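Local coordinates for acyl-CoA dehydrogenase (Bacillus anthracis, PDB 3OWA) that catalyses the FAD-dependent dehydrogenation of acyl-CoA thioesters, probably introducing a double bond between the alpha and beta carbons of the acyl chain, at the interface of chains A and B. Residues are numbered along the deposited sequence; one frame, centred on the assembly and turned at random. Chains: chain A/B, Acyl-CoA dehydrogenase.

The interface of chains A and B. Residues chain A 227-230, 399, 402-403; chain B 388-389.
With CG anti to its backbone N (chi1 -166°), B:Phe388 sends its ring into chain A, where A:Ile403 and A:Met228 take opposite faces. The backbone of A:Ile403 sets CB over the centre of the ring, 3.5 Å from the centroid of B:Phe388; CG1, anti to the backbone N (chi1 -173°), then carries CD1 across the same face toward CG at the root of the ring. On the other face A:Met228, a selenomethionine, presses its CB nearer the rim, 3.6 Å from CD2 of B:Phe388, and its selenium follows along the same side. The main chain carries on over this face, with N of A:Gly229 above the rim, 3.3 Å from CZ of B:Phe388. The carbonyl O of A:Arg399 instead meets the ring edge in plane, 3.4 Å from CE2 of B:Phe388.

The main chain fixes the root of this plug. N of A:Met228 donates to O of B:Phe388 at 2.7 Å, tilted 20° from the carbonyl plane. Behind it, NH1 of A:Arg399 holds O of A:Met228 in its guanidinium plane, on a lone pair, at 3.0 Å, which probably steadies the loop that receives the ring. Next door, A:Lys227 and B:Met389 pair as an antiparallel bridge, their side chains alongside each other.

B:Phe388 ends the 3-10 helix 384-388; its socket combines the 227-230 loop of chain A with the junction where helix 393-401 meets the 3-10 turn 402-405, and two-fold symmetry repeats it with the chains exchanged.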
# COMPACT_ATOMS: atom_id res chain seq x y z
N LYS A 227 12.97 -7.74 11.93
CA LYS A 227 11.70 -7.15 11.56
C LYS A 227 11.80 -6.41 10.25
O LYS A 227 12.88 -5.86 9.92
CB LYS A 227 11.23 -6.09 12.63
CG LYS A 227 11.14 -6.73 14.05
CD LYS A 227 10.33 -5.89 15.08
CE LYS A 227 10.88 -4.46 15.40
NZ LYS A 227 12.34 -4.45 15.73
N MSE A 228 10.65 -6.18 9.63
CA MSE A 228 10.62 -5.38 8.38
C MSE A 228 11.04 -3.93 8.59
O MSE A 228 11.74 -3.32 7.77
CB MSE A 228 9.21 -5.28 7.86
CG MSE A 228 9.13 -4.57 6.45
SE MSE A 228 7.33 -4.36 5.91
CE MSE A 228 6.76 -6.20 5.52
N GLY A 229 10.52 -3.36 9.66
CA GLY A 229 10.68 -1.93 9.93
C GLY A 229 10.71 -1.69 11.43
O GLY A 229 10.80 -2.63 12.21
N ILE A 230 10.59 -0.41 11.83
CA ILE A 230 10.85 -0.00 13.23
C ILE A 230 11.98 -0.82 13.85
O ILE A 230 11.93 -1.31 14.98
CB ILE A 230 9.57 0.04 14.14
CG1 ILE A 230 8.88 -1.33 14.29
CG2 ILE A 230 8.60 1.13 13.61
CD1 ILE A 230 7.76 -1.38 15.40
N ARG A 399 8.78 1.39 5.39
CA ARG A 399 8.87 0.10 6.15
C ARG A 399 8.27 0.21 7.56
O ARG A 399 7.56 -0.68 7.99
CB ARG A 399 10.29 -0.45 6.22
CG ARG A 399 10.85 -0.98 4.88
CD ARG A 399 12.27 -1.54 4.99
NE ARG A 399 13.25 -0.49 5.25
CZ ARG A 399 13.74 -0.14 6.43
NH1 ARG A 399 13.39 -0.80 7.54
NH2 ARG A 399 14.64 0.83 6.50
N ARG A 402 4.15 -0.00 8.04
CA ARG A 402 3.28 -1.18 7.70
C ARG A 402 2.66 -1.84 8.96
O ARG A 402 1.49 -2.40 8.93
CB ARG A 402 4.09 -2.16 6.82
CG ARG A 402 3.28 -3.41 6.33
CD ARG A 402 2.05 -2.84 5.52
NE ARG A 402 1.04 -3.82 5.13
CZ ARG A 402 0.07 -4.30 5.91
NH1 ARG A 402 -0.08 -3.89 7.16
NH2 ARG A 402 -0.80 -5.16 5.41
N ILE A 403 3.38 -1.77 10.07
CA ILE A 403 2.96 -2.45 11.30
C ILE A 403 1.81 -1.68 11.95
O ILE A 403 1.04 -2.26 12.73
CB ILE A 403 4.18 -2.71 12.29
CG1 ILE A 403 3.82 -3.57 13.52
CG2 ILE A 403 4.74 -1.38 12.81
CD1 ILE A 403 3.31 -4.95 13.18
N PHE B 388 5.22 -9.15 9.36
CA PHE B 388 6.23 -8.04 9.53
C PHE B 388 7.58 -8.60 9.99
O PHE B 388 8.58 -7.85 10.20
CB PHE B 388 5.64 -7.10 10.59
CG PHE B 388 6.34 -5.71 10.67
CD1 PHE B 388 7.07 -5.36 11.79
CD2 PHE B 388 6.13 -4.78 9.64
CE1 PHE B 388 7.65 -4.08 11.91
CE2 PHE B 388 6.69 -3.47 9.74
CZ PHE B 388 7.43 -3.15 10.85
N MSE B 389 7.66 -9.92 10.09
CA MSE B 389 8.87 -10.64 10.56
C MSE B 389 9.65 -11.21 9.37
O MSE B 389 9.09 -11.93 8.52
CB MSE B 389 8.46 -11.84 11.46
CG MSE B 389 7.72 -11.50 12.76
SE MSE B 389 8.86 -10.44 13.87
CE MSE B 389 7.87 -8.81 13.93